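Local atomic coordinates of 5-formyltetrahydrofolate cyclo-ligase family protein (PDB entry 2JCB), a protein that probably catalyses the ATP- and magnesium-dependent cyclisation of 5-formyltetrahydrofolate to 5,10-methenyltetrahydrofolate, a step of folate metabolism. Residues A124-P133 against Y151-K159; A136-I144 against E173-V184. All coordinates share one frame; numbering follows the deposited sequence.

Contact 1. Residues A124-P133 against Y151-K159; sequences ADEIDLQIVP and YDRYLVHYK. With MG (magnesium ion), chain E; ADP (adenosine-5'-diphosphate), chain C; PO4 (phosphate ion), chain D.
Three tyrosines of 151-159, Y151, Y154 and Y158, lie along strand 129-131 and its approaches, and two of their rings receive CH-pi contacts. Over a face of Y158 sits Q130 CG, 3.6 Å from the ring centroid and displaced toward the CZ side. Over a face of Y151 sits the proline ring of P133, whose CD is 3.8 Å from the centroid, while V132 CG1 touches Y151 CD2 obliquely. At the other end A124 CB touches both Y154 OH and Y158 CD1, and I127 CB packs on Y158 CE1.

Polar contacts are few and gather at the phenol oxygens. In Q130, chi1 sets CG over the Y158 ring, and the bend at chi2 (-80°) turns the amide toward Y154; its plane, 79° from that ring, brings NE2 to Y154 OH in a weak hydrogen bond of 3.0 Å. Its OE1 accepts from a water that also donates to I131 O and accepts from Y151 OH, so one water joins strand and helix. Y158 OH lies 3.1 Å from I127 O but is also hydrogen-bonded to K161 O of the neighbouring strand, so its one proton cannot be assigned to I127.

On the ligand side, Y151 N donates an almost straight 2.8 Å bond to phosphate O1, which also lies at the edge of the Y151 ring. D152 OD2 binds magnesium at 1.9 Å, and its OD1 accepts hydrogen bonds from a metal-bound water and from K182 N. The R153 guanidinium lies, somewhat tilted, over the adenine, with CZ 3.4 Å from ADP C4.

Aromatic faces and one bridging water thus seat helix 150-154 on the parallel centre of the mixed sheet of this Rossmann-like fold, while its other side presents D152 and R153 to the nucleotide.

Contact 2. Residues A136-I144 against E173-V184; sequences AYTERGERI and EHIPVEPFDKNV. With MG (magnesium ion), chain E; ADP (adenosine-5'-diphosphate), chain C; PO4 (phosphate ion), chain D.
I175 fills the middle of the contact, its branches spread over the hairpin formed by strands 136-137 and 143-144. CG2 meets I144 CG1 at 3.5 Å, tighter than usual for two carbons; CG1 packs on T138 CG2, and CD1 reaches A136 O. Farther out, the V177 and E142 side chains cross at about a right angle, CG1 against CB, and V184 CG2 lies obliquely to the Y137 ring.

The backbones join where V184 N donates to G141 O at 2.8 Å. G141 closes the type I turn from T138 with a positive phi (82°), and its CA approaches V184 O.

At the polar edge R140, bent at chi3 (-65°), sends NH1 to E173 O at 3.0 Å, in the guanidinium plane. Its NE bridges to E142 OE1, which is also met by T138 OG1 from the same face of the carboxylate, and NH2 pairs with E139.

Toward the ligands, D181 OD1 binds magnesium at 2.1 Å, while D181 OD2 accepts from E178 N and pairs with K13. R143 extends to phosphate O1 through NH1 (3.0 Å), its NE held by P133 O; F180 lays one face against ADP C2'.

An apolar centre and a charged turn therefore fasten the 173-184 loop to the hairpin, placing a metal ligand and an aromatic wall at the nucleotide.

The centres of contacts 1 and 2 lie about 16 Å apart, and their segments alternate along the chain: 124-133, 136-144, 151-159, 173-184. Strand 129-131 of the main mixed sheet runs on into the small antiparallel hairpin, and strand 143-144 leads into helix 150-154 through the glycine-rich G147-G149, part of the ADP pocket. The long loop after strand 161-165 then returns to the hairpin. Both contacts touch ADP, magnesium and phosphate: D152 from contact 1 and D181 from contact 2 bind the same ion, which probably offsets the closeness of their carboxylates. Segments 136-144, 151-159 and 173-184 thus meet at one nucleotide-metal site, with 124-133 behind them as part of the sheet.

Contact 1. Residues A124-P133 against Y151-K159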
loop_
_atom_site.group_PDB
_atom_site.type_symbol
_atom_site.label_atom_id
_atom_site.label_comp_id
_atom_site.label_asym_id
_atom_site.label_seq_id
_atom_site.Cartn_x
_atom_site.Cartn_y
_atom_site.Cartn_z
ATOM N N ALA A 124 -1.338 15.407 5.345
ATOM C CA ALA A 124 -0.628 14.880 4.166
ATOM C C ALA A 124 0.688 15.617 3.845
ATOM O O ALA A 124 1.660 14.986 3.417
ATOM C CB ALA A 124 -1.543 14.896 2.953
ATOM N N ASP A 125 0.738 16.925 4.078
ATOM C CA ASP A 125 1.952 17.682 3.773
ATOM C C ASP A 125 3.084 17.414 4.794
ATOM O O ASP A 125 4.191 17.938 4.658
ATOM C CB ASP A 125 1.632 19.188 3.621
ATOM C CG ASP A 125 1.230 19.845 4.930
ATOM O OD1 ASP A 125 1.625 19.333 6.017
ATOM O OD2 ASP A 125 0.535 20.898 4.881
ATOM N N GLU A 126 2.804 16.604 5.817
ATOM C CA GLU A 126 3.808 16.210 6.835
ATOM C C GLU A 126 4.296 14.754 6.679
ATOM O O GLU A 126 5.129 14.267 7.455
ATOM C CB GLU A 126 3.203 16.382 8.223
ATOM C CG GLU A 126 3.144 17.810 8.629
ATOM C CD GLU A 126 2.818 17.976 10.093
ATOM O OE1 GLU A 126 2.189 19.005 10.423
ATOM O OE2 GLU A 126 3.205 17.081 10.898
ATOM N N ILE A 127 3.781 14.068 5.680
ATOM C CA ILE A 127 4.103 12.677 5.471
ATOM C C ILE A 127 5.092 12.626 4.290
ATOM O O ILE A 127 4.762 13.087 3.211
ATOM C CB ILE A 127 2.824 11.818 5.178
ATOM C CG1 ILE A 127 1.800 11.914 6.348
ATOM C CG2 ILE A 127 3.220 10.362 4.803
ATOM C CD1 ILE A 127 0.404 11.323 6.054
ATOM N N ASP A 128 6.293 12.132 4.524
ATOM C CA ASP A 128 7.381 12.188 3.524
ATOM C C ASP A 128 7.246 11.120 2.437
ATOM O O ASP A 128 7.471 11.399 1.224
ATOM C CB ASP A 128 8.740 12.136 4.213
ATOM C CG ASP A 128 8.932 13.256 5.178
ATOM O OD1 ASP A 128 8.648 14.437 4.823
ATOM O OD2 ASP A 128 9.385 12.977 6.306
ATOM N N LEU A 129 6.792 9.942 2.856
ATOM C CA LEU A 129 6.655 8.802 1.979
ATOM C C LEU A 129 5.376 8.053 2.303
ATOM O O LEU A 129 5.109 7.761 3.476
ATOM C CB LEU A 129 7.865 7.895 2.233
ATOM C CG LEU A 129 7.894 6.555 1.472
ATOM C CD1 LEU A 129 7.997 6.828 -0.068
ATOM C CD2 LEU A 129 9.031 5.637 2.017
ATOM N N GLN A 130 4.616 7.732 1.269
ATOM C CA GLN A 130 3.453 6.843 1.400
ATOM C C GLN A 130 3.752 5.536 0.719
ATOM O O GLN A 130 4.039 5.541 -0.470
ATOM C CB GLN A 130 2.231 7.478 0.761
ATOM C CG GLN A 130 1.657 8.592 1.690
ATOM C CD GLN A 130 0.775 7.994 2.855
ATOM O OE1 GLN A 130 0.781 6.812 3.101
ATOM N NE2 GLN A 130 0.027 8.872 3.540
ATOM N N ILE A 131 3.677 4.465 1.506
ATOM C CA ILE A 131 3.858 3.110 0.996
ATOM C C ILE A 131 2.414 2.686 0.629
ATOM O O ILE A 131 1.603 2.411 1.550
ATOM C CB ILE A 131 4.572 2.244 2.031
ATOM C CG1 ILE A 131 6.019 2.822 2.199
ATOM C CG2 ILE A 131 4.574 0.813 1.552
ATOM C CD1 ILE A 131 6.848 2.155 3.299
ATOM N N VAL A 132 2.095 2.532 -0.664
ATOM C CA VAL A 132 0.704 2.460 -1.094
ATOM C C VAL A 132 0.381 0.991 -1.323
ATOM O O VAL A 132 1.130 0.338 -1.985
ATOM C CB VAL A 132 0.513 3.319 -2.365
ATOM C CG1 VAL A 132 -0.882 3.036 -3.041
ATOM C CG2 VAL A 132 0.763 4.826 -2.045
ATOM N N PRO A 133 -0.670 0.443 -0.676
ATOM C CA PRO A 133 -1.057 -0.972 -0.937
ATOM C C PRO A 133 -1.780 -1.188 -2.251
ATOM O O PRO A 133 -2.168 -0.245 -2.906
ATOM C CB PRO A 133 -2.034 -1.268 0.220
ATOM C CG PRO A 133 -2.758 0.074 0.354
ATOM C CD PRO A 133 -1.595 1.097 0.263
ATOM N N TYR A 151 -7.179 5.168 -2.210
ATOM C CA TYR A 151 -5.915 5.806 -2.595
ATOM C C TYR A 151 -6.062 6.689 -3.816
ATOM O O TYR A 151 -5.429 7.738 -3.878
ATOM C CB TYR A 151 -4.752 4.813 -2.716
ATOM C CG TYR A 151 -4.202 4.455 -1.337
ATOM C CD1 TYR A 151 -4.840 3.505 -0.529
ATOM C CD2 TYR A 151 -3.120 5.163 -0.785
ATOM C CE1 TYR A 151 -4.338 3.227 0.784
ATOM C CE2 TYR A 151 -2.605 4.889 0.510
ATOM C CZ TYR A 151 -3.242 3.914 1.273
ATOM O OH TYR A 151 -2.785 3.629 2.505
ATOM N N ASP A 152 -6.942 6.300 -4.762
ATOM C CA ASP A 152 -7.198 7.138 -5.906
ATOM C C ASP A 152 -7.637 8.542 -5.443
ATOM O O ASP A 152 -7.187 9.528 -6.005
ATOM C CB ASP A 152 -8.255 6.502 -6.809
ATOM C CG ASP A 152 -7.677 5.407 -7.699
ATOM O OD1 ASP A 152 -6.431 5.352 -7.899
ATOM O OD2 ASP A 152 -8.449 4.579 -8.211
ATOM N N ARG A 153 -8.481 8.612 -4.391
ATOM C CA ARG A 153 -8.995 9.877 -3.898
ATOM C C ARG A 153 -7.915 10.609 -3.111
ATOM O O ARG A 153 -7.725 11.811 -3.252
ATOM C CB ARG A 153 -10.228 9.637 -3.028
ATOM C CG ARG A 153 -11.426 9.147 -3.803
ATOM C CD ARG A 153 -12.570 8.926 -2.833
ATOM N NE ARG A 153 -13.870 8.684 -3.444
ATOM C CZ ARG A 153 -14.229 7.512 -3.957
ATOM N NH1 ARG A 153 -15.458 7.356 -4.426
ATOM N NH2 ARG A 153 -13.351 6.501 -3.978
ATOM N N TYR A 154 -7.242 9.870 -2.244
ATOM C CA TYR A 154 -6.214 10.430 -1.366
ATOM C C TYR A 154 -5.028 10.996 -2.156
ATOM O O TYR A 154 -4.553 12.083 -1.862
ATOM C CB TYR A 154 -5.696 9.355 -0.421
ATOM C CG TYR A 154 -4.632 9.860 0.499
ATOM C CD1 TYR A 154 -4.971 10.579 1.645
ATOM C CD2 TYR A 154 -3.282 9.626 0.244
ATOM C CE1 TYR A 154 -4.030 11.052 2.494
ATOM C CE2 TYR A 154 -2.294 10.122 1.106
ATOM C CZ TYR A 154 -2.684 10.829 2.232
ATOM O OH TYR A 154 -1.763 11.299 3.125
ATOM N N LEU A 155 -4.601 10.272 -3.177
ATOM C CA LEU A 155 -3.421 10.687 -3.946
ATOM C C LEU A 155 -3.624 11.953 -4.776
ATOM O O LEU A 155 -2.641 12.535 -5.251
ATOM C CB LEU A 155 -2.845 9.534 -4.788
ATOM C CG LEU A 155 -2.257 8.393 -3.972
ATOM C CD1 LEU A 155 -1.885 7.250 -4.916
ATOM C CD2 LEU A 155 -1.085 8.865 -3.119
ATOM N N VAL A 156 -4.879 12.377 -4.950
ATOM C CA VAL A 156 -5.179 13.692 -5.573
ATOM C C VAL A 156 -4.476 14.826 -4.810
ATOM O O VAL A 156 -3.878 15.696 -5.433
ATOM C CB VAL A 156 -6.689 13.960 -5.645
ATOM C CG1 VAL A 156 -6.985 15.385 -6.220
ATOM C CG2 VAL A 156 -7.366 12.915 -6.501
ATOM N N HIS A 157 -4.527 14.796 -3.481
ATOM C CA HIS A 157 -4.007 15.879 -2.655
ATOM C C HIS A 157 -2.647 15.594 -2.021
ATOM O O HIS A 157 -2.011 16.478 -1.443
ATOM C CB HIS A 157 -5.048 16.271 -1.597
ATOM C CG HIS A 157 -6.396 16.553 -2.182
ATOM N ND1 HIS A 157 -6.664 17.683 -2.924
ATOM C CD2 HIS A 157 -7.539 15.823 -2.181
ATOM C CE1 HIS A 157 -7.918 17.648 -3.340
ATOM N NE2 HIS A 157 -8.471 16.530 -2.900
ATOM N N TYR A 158 -2.182 14.367 -2.138
ATOM C CA TYR A 158 -0.901 14.024 -1.549
ATOM C C TYR A 158 0.200 14.358 -2.547
ATOM O O TYR A 158 0.183 13.856 -3.681
ATOM C CB TYR A 158 -0.842 12.547 -1.153
ATOM C CG TYR A 158 0.487 12.159 -0.590
ATOM C CD1 TYR A 158 0.889 12.616 0.661
ATOM C CD2 TYR A 158 1.347 11.338 -1.310
ATOM C CE1 TYR A 158 2.141 12.240 1.201
ATOM C CE2 TYR A 158 2.585 10.959 -0.796
ATOM C CZ TYR A 158 2.989 11.440 0.438
ATOM O OH TYR A 158 4.205 11.035 0.914
ATOM N N LYS A 159 1.163 15.166 -2.103
ATOM C CA LYS A 159 2.253 15.608 -2.961
ATOM C C LYS A 159 3.639 15.059 -2.654
ATOM O O LYS A 159 4.625 15.444 -3.314
ATOM C CB LYS A 159 2.296 17.144 -2.985
ATOM C CG LYS A 159 1.001 17.805 -3.420
ATOM C CD LYS A 159 0.498 17.243 -4.742
ATOM C CE LYS A 159 -0.603 18.100 -5.317
ATOM N NZ LYS A 159 -1.321 17.320 -6.349
HETATM MG MG MG E . -8.483 2.857 -9.063
HETATM P PB ADP C . -9.406 0.676 -6.892
HETATM O O1B ADP C . -9.479 0.462 -5.383
HETATM O O2B ADP C . -8.896 -0.533 -7.584
HETATM O O3B ADP C . -8.687 1.988 -7.126
HETATM P PA ADP C . -11.559 1.776 -8.535
HETATM O O1A ADP C . -10.502 2.435 -9.382
HETATM O O2A ADP C . -12.572 1.029 -9.246
HETATM O O3A ADP C . -10.928 0.848 -7.364
HETATM O "O5'" ADP C . -12.356 2.952 -7.763
HETATM C "C5'" ADP C . -13.537 2.528 -7.050
HETATM C "C4'" ADP C . -14.592 3.607 -7.048
HETATM O "O4'" ADP C . -13.997 4.794 -6.548
HETATM C "C3'" ADP C . -15.055 3.875 -8.476
HETATM O "O3'" ADP C . -16.457 3.698 -8.495
HETATM C "C2'" ADP C . -14.648 5.308 -8.749
HETATM O "O2'" ADP C . -15.696 6.045 -9.311
HETATM C "C1'" ADP C . -14.349 5.897 -7.382
HETATM N N9 ADP C . -13.289 6.938 -7.385
HETATM C C8 ADP C . -11.964 6.718 -7.484
HETATM N N7 ADP C . -11.284 7.887 -7.409
HETATM C C5 ADP C . -12.158 8.885 -7.264
HETATM C C6 ADP C . -12.075 10.360 -7.098
HETATM N N6 ADP C . -10.888 11.000 -7.105
HETATM N N1 ADP C . -13.211 11.030 -6.898
HETATM C C2 ADP C . -14.411 10.414 -6.899
HETATM N N3 ADP C . -14.554 9.079 -7.021
HETATM C C4 ADP C . -13.484 8.259 -7.192
HETATM P P PO4 D . -7.846 1.250 -2.306
HETATM O O1 PO4 D . -7.208 2.412 -2.728
HETATM O O2 PO4 D . -8.039 0.185 -3.352
HETATM O O3 PO4 D . -7.034 0.577 -1.161
HETATM O O4 PO4 D . -9.272 1.516 -1.835
HETATM O O HOH W 1 -0.111 4.181 2.896
HETATM O O HOH W 2 -6.366 2.899 -9.010
HETATM O O HOH W 3 -8.222 0.794 -9.990
#

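Contact 2. Residues A136-I144 against E173-V184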
loop_
_atom_site.group_PDB
_atom_site.type_symbol
_atom_site.label_atom_id
_atom_site.label_comp_id
_atom_site.label_asym_id
_atom_site.label_seq_id
_atom_site.Cartn_x
_atom_site.Cartn_y
_atom_site.Cartn_z
ATOM N N ALA A 136 -2.767 -5.038 -8.190
ATOM C CA ALA A 136 -1.993 -5.290 -9.422
ATOM C C ALA A 136 -1.400 -4.000 -9.936
ATOM O O ALA A 136 -1.930 -2.907 -9.669
ATOM C CB ALA A 136 -2.867 -5.875 -10.469
ATOM N N TYR A 137 -0.275 -4.108 -10.656
ATOM C CA TYR A 137 0.404 -2.904 -11.136
ATOM C C TYR A 137 0.956 -3.120 -12.528
ATOM O O TYR A 137 1.178 -4.267 -12.936
ATOM C CB TYR A 137 1.581 -2.564 -10.218
ATOM C CG TYR A 137 1.278 -2.424 -8.713
ATOM C CD1 TYR A 137 1.001 -1.182 -8.162
ATOM C CD2 TYR A 137 1.262 -3.549 -7.889
ATOM C CE1 TYR A 137 0.693 -1.093 -6.773
ATOM C CE2 TYR A 137 0.979 -3.484 -6.534
ATOM C CZ TYR A 137 0.714 -2.245 -5.987
ATOM O OH TYR A 137 0.414 -2.198 -4.631
ATOM N N THR A 138 1.221 -2.026 -13.224
ATOM C CA THR A 138 2.006 -2.109 -14.477
ATOM C C THR A 138 3.367 -1.433 -14.284
ATOM O O THR A 138 3.588 -0.746 -13.275
ATOM C CB THR A 138 1.294 -1.468 -15.659
ATOM O OG1 THR A 138 1.289 -0.045 -15.485
ATOM C CG2 THR A 138 -0.104 -2.018 -15.746
ATOM N N GLU A 139 4.237 -1.624 -15.287
ATOM C CA GLU A 139 5.581 -1.014 -15.360
ATOM C C GLU A 139 5.476 0.493 -15.273
ATOM O O GLU A 139 6.394 1.163 -14.772
ATOM C CB GLU A 139 6.293 -1.387 -16.686
ATOM C CG GLU A 139 5.545 -0.974 -17.980
ATOM C CD GLU A 139 6.382 -0.938 -19.289
ATOM O OE1 GLU A 139 7.477 -1.545 -19.358
ATOM O OE2 GLU A 139 5.902 -0.303 -20.271
ATOM N N ARG A 140 4.330 1.001 -15.710
ATOM C CA ARG A 140 4.007 2.415 -15.733
ATOM C C ARG A 140 3.519 3.021 -14.391
ATOM O O ARG A 140 3.141 4.199 -14.355
ATOM C CB ARG A 140 2.956 2.646 -16.813
ATOM C CG ARG A 140 3.510 2.440 -18.238
ATOM C CD ARG A 140 2.417 2.419 -19.269
ATOM N NE ARG A 140 1.514 1.281 -19.120
ATOM C CZ ARG A 140 1.790 0.030 -19.482
ATOM N NH1 ARG A 140 0.883 -0.919 -19.303
ATOM N NH2 ARG A 140 2.968 -0.289 -20.009
ATOM N N GLY A 141 3.511 2.245 -13.305
ATOM C CA GLY A 141 3.044 2.772 -12.033
ATOM C C GLY A 141 1.535 2.742 -11.899
ATOM O O GLY A 141 1.021 3.223 -10.903
ATOM N N GLU A 142 0.836 2.150 -12.882
ATOM C CA GLU A 142 -0.645 2.052 -12.835
ATOM C C GLU A 142 -0.993 0.998 -11.822
ATOM O O GLU A 142 -0.177 0.139 -11.500
ATOM C CB GLU A 142 -1.241 1.721 -14.193
ATOM C CG GLU A 142 -0.853 2.809 -15.194
ATOM C CD GLU A 142 -0.818 2.329 -16.619
ATOM O OE1 GLU A 142 -0.420 1.173 -16.856
ATOM O OE2 GLU A 142 -1.172 3.114 -17.524
ATOM N N ARG A 143 -2.184 1.127 -11.262
ATOM C CA ARG A 143 -2.521 0.425 -10.028
ATOM C C ARG A 143 -4.002 0.046 -9.971
ATOM O O ARG A 143 -4.883 0.843 -10.313
ATOM C CB ARG A 143 -2.096 1.245 -8.802
ATOM C CG ARG A 143 -2.637 0.695 -7.529
ATOM C CD ARG A 143 -2.203 1.557 -6.336
ATOM N NE ARG A 143 -2.982 1.140 -5.200
ATOM C CZ ARG A 143 -4.218 1.550 -4.889
ATOM N NH1 ARG A 143 -4.802 0.997 -3.829
ATOM N NH2 ARG A 143 -4.883 2.428 -5.631
ATOM N N ILE A 144 -4.249 -1.223 -9.683
ATOM C CA ILE A 144 -5.571 -1.687 -9.243
ATOM C C ILE A 144 -5.474 -2.004 -7.744
ATOM O O ILE A 144 -4.567 -2.733 -7.318
ATOM C CB ILE A 144 -6.023 -2.981 -9.993
ATOM C CG1 ILE A 144 -6.252 -2.729 -11.481
ATOM C CG2 ILE A 144 -7.374 -3.477 -9.397
ATOM C CD1 ILE A 144 -6.398 -3.989 -12.282
ATOM N N GLU A 173 0.623 -6.840 -17.562
ATOM C CA GLU A 173 0.958 -6.142 -18.780
ATOM C C GLU A 173 0.112 -4.896 -18.999
ATOM O O GLU A 173 0.597 -3.869 -19.488
ATOM C CB GLU A 173 0.789 -7.101 -19.940
ATOM C CG GLU A 173 1.954 -8.056 -20.088
ATOM C CD GLU A 173 3.207 -7.327 -20.502
ATOM O OE1 GLU A 173 3.152 -6.628 -21.541
ATOM O OE2 GLU A 173 4.226 -7.425 -19.774
ATOM N N HIS A 174 -1.149 -4.981 -18.600
ATOM C CA HIS A 174 -2.125 -3.936 -18.891
ATOM C C HIS A 174 -3.174 -3.874 -17.785
ATOM O O HIS A 174 -3.645 -4.911 -17.295
ATOM C CB HIS A 174 -2.771 -4.205 -20.276
ATOM C CG HIS A 174 -3.960 -3.352 -20.582
ATOM N ND1 HIS A 174 -5.233 -3.658 -20.142
ATOM C CD2 HIS A 174 -4.080 -2.221 -21.318
ATOM C CE1 HIS A 174 -6.083 -2.747 -20.585
ATOM N NE2 HIS A 174 -5.412 -1.866 -21.305
ATOM N N ILE A 175 -3.507 -2.647 -17.392
ATOM C CA ILE A 175 -4.600 -2.348 -16.489
ATOM C C ILE A 175 -5.468 -1.331 -17.203
ATOM O O ILE A 175 -4.935 -0.414 -17.841
ATOM C CB ILE A 175 -4.044 -1.765 -15.147
ATOM C CG1 ILE A 175 -3.363 -2.854 -14.323
ATOM C CG2 ILE A 175 -5.160 -1.082 -14.332
ATOM C CD1 ILE A 175 -2.826 -2.313 -13.009
ATOM N N PRO A 176 -6.816 -1.522 -17.166
ATOM C CA PRO A 176 -7.748 -0.621 -17.860
ATOM C C PRO A 176 -7.977 0.617 -16.992
ATOM O O PRO A 176 -8.939 0.645 -16.215
ATOM C CB PRO A 176 -9.036 -1.452 -17.969
ATOM C CG PRO A 176 -8.935 -2.504 -16.869
ATOM C CD PRO A 176 -7.509 -2.583 -16.395
ATOM N N VAL A 177 -7.093 1.607 -17.090
ATOM C CA VAL A 177 -7.145 2.750 -16.187
ATOM C C VAL A 177 -8.226 3.755 -16.568
ATOM O O VAL A 177 -8.417 4.070 -17.726
ATOM C CB VAL A 177 -5.762 3.467 -15.979
ATOM C CG1 VAL A 177 -4.707 2.495 -15.464
ATOM C CG2 VAL A 177 -5.298 4.154 -17.216
ATOM N N GLU A 178 -8.934 4.232 -15.556
ATOM C CA GLU A 178 -9.927 5.262 -15.695
ATOM C C GLU A 178 -9.315 6.622 -15.326
ATOM O O GLU A 178 -8.231 6.673 -14.729
ATOM C CB GLU A 178 -11.099 4.889 -14.810
ATOM C CG GLU A 178 -11.506 3.439 -14.998
ATOM C CD GLU A 178 -12.796 3.053 -14.270
ATOM O OE1 GLU A 178 -13.877 3.529 -14.655
ATOM O OE2 GLU A 178 -12.704 2.250 -13.311
ATOM N N PRO A 179 -9.999 7.727 -15.689
ATOM C CA PRO A 179 -9.423 9.065 -15.488
ATOM C C PRO A 179 -9.055 9.356 -14.048
ATOM O O PRO A 179 -8.052 10.019 -13.805
ATOM C CB PRO A 179 -10.522 10.027 -15.955
ATOM C CG PRO A 179 -11.568 9.207 -16.621
ATOM C CD PRO A 179 -11.329 7.757 -16.325
ATOM N N PHE A 180 -9.834 8.837 -13.098
ATOM C CA PHE A 180 -9.496 8.947 -11.655
ATOM C C PHE A 180 -8.407 7.998 -11.065
ATOM O O PHE A 180 -8.065 8.131 -9.912
ATOM C CB PHE A 180 -10.786 8.749 -10.851
ATOM C CG PHE A 180 -11.491 7.458 -11.180
ATOM C CD1 PHE A 180 -10.989 6.230 -10.685
ATOM C CD2 PHE A 180 -12.614 7.459 -12.043
ATOM C CE1 PHE A 180 -11.590 5.034 -11.011
ATOM C CE2 PHE A 180 -13.235 6.257 -12.365
ATOM C CZ PHE A 180 -12.732 5.049 -11.842
ATOM N N ASP A 181 -7.911 7.022 -11.816
ATOM C CA ASP A 181 -6.878 6.108 -11.324
ATOM C C ASP A 181 -5.557 6.858 -11.182
ATOM O O ASP A 181 -5.106 7.483 -12.139
ATOM C CB ASP A 181 -6.744 4.925 -12.279
ATOM C CG ASP A 181 -7.863 3.905 -12.104
ATOM O OD1 ASP A 181 -8.381 3.779 -10.981
ATOM O OD2 ASP A 181 -8.254 3.243 -13.067
ATOM N N LYS A 182 -4.989 6.830 -9.982
ATOM C CA LYS A 182 -3.701 7.489 -9.680
ATOM C C LYS A 182 -2.571 6.487 -9.775
ATOM O O LYS A 182 -2.698 5.332 -9.345
ATOM C CB LYS A 182 -3.732 8.151 -8.315
ATOM C CG LYS A 182 -4.800 9.305 -8.218
ATOM C CD LYS A 182 -4.539 10.466 -9.176
ATOM C CE LYS A 182 -3.593 11.487 -8.562
ATOM N NZ LYS A 182 -3.372 12.634 -9.484
ATOM N N ASN A 183 -1.439 6.928 -10.308
ATOM C CA ASN A 183 -0.251 6.060 -10.414
ATOM C C ASN A 183 0.670 6.233 -9.230
ATOM O O ASN A 183 0.658 7.268 -8.587
ATOM C CB ASN A 183 0.547 6.440 -11.673
ATOM C CG ASN A 183 -0.175 6.085 -12.954
ATOM O OD1 ASN A 183 -1.218 5.419 -12.953
ATOM N ND2 ASN A 183 0.370 6.551 -14.082
ATOM N N VAL A 184 1.517 5.241 -8.995
ATOM C CA VAL A 184 2.563 5.327 -7.945
ATOM C C VAL A 184 3.921 5.577 -8.629
ATOM O O VAL A 184 4.082 5.235 -9.792
ATOM C CB VAL A 184 2.640 4.068 -7.046
ATOM C CG1 VAL A 184 1.364 3.936 -6.218
ATOM C CG2 VAL A 184 2.840 2.779 -7.871
HETATM MG MG MG E . -8.483 2.857 -9.063
HETATM P PB ADP C . -9.406 0.676 -6.892
HETATM O O1B ADP C . -9.479 0.462 -5.383
HETATM O O2B ADP C . -8.896 -0.533 -7.584
HETATM O O3B ADP C . -8.687 1.988 -7.126
HETATM P PA ADP C . -11.559 1.776 -8.535
HETATM O O1A ADP C . -10.502 2.435 -9.382
HETATM O O2A ADP C . -12.572 1.029 -9.246
HETATM O O3A ADP C . -10.928 0.848 -7.364
HETATM O "O5'" ADP C . -12.356 2.952 -7.763
HETATM C "C5'" ADP C . -13.537 2.528 -7.050
HETATM C "C4'" ADP C . -14.592 3.607 -7.048
HETATM O "O4'" ADP C . -13.997 4.794 -6.548
HETATM C "C3'" ADP C . -15.055 3.875 -8.476
HETATM O "O3'" ADP C . -16.457 3.698 -8.495
HETATM C "C2'" ADP C . -14.648 5.308 -8.749
HETATM O "O2'" ADP C . -15.696 6.045 -9.311
HETATM C "C1'" ADP C . -14.349 5.897 -7.382
HETATM N N9 ADP C . -13.289 6.938 -7.385
HETATM C C8 ADP C . -11.964 6.718 -7.484
HETATM N N7 ADP C . -11.284 7.887 -7.409
HETATM C C5 ADP C . -12.158 8.885 -7.264
HETATM C C6 ADP C . -12.075 10.360 -7.098
HETATM N N6 ADP C . -10.888 11.000 -7.105
HETATM N N1 ADP C . -13.211 11.030 -6.898
HETATM C C2 ADP C . -14.411 10.414 -6.899
HETATM N N3 ADP C . -14.554 9.079 -7.021
HETATM C C4 ADP C . -13.484 8.259 -7.192
HETATM P P PO4 D . -7.846 1.250 -2.306
HETATM O O1 PO4 D . -7.208 2.412 -2.728
HETATM O O2 PO4 D . -8.039 0.185 -3.352
HETATM O O3 PO4 D . -7.034 0.577 -1.161
HETATM O O4 PO4 D . -9.272 1.516 -1.835
HETATM O O HOH W 4 -2.035 -0.530 -18.556
HETATM O O HOH W 5 3.835 -3.543 -19.639
HETATM O O HOH W 6 -3.944 4.609 -6.985
HETATM O O HOH W 7 -3.430 3.770 -11.554
HETATM O O HOH W 8 -6.779 0.796 -12.097
HETATM O O HOH W 3 -8.222 0.794 -9.990
HETATM O O HOH W 2 -6.366 2.899 -9.010
#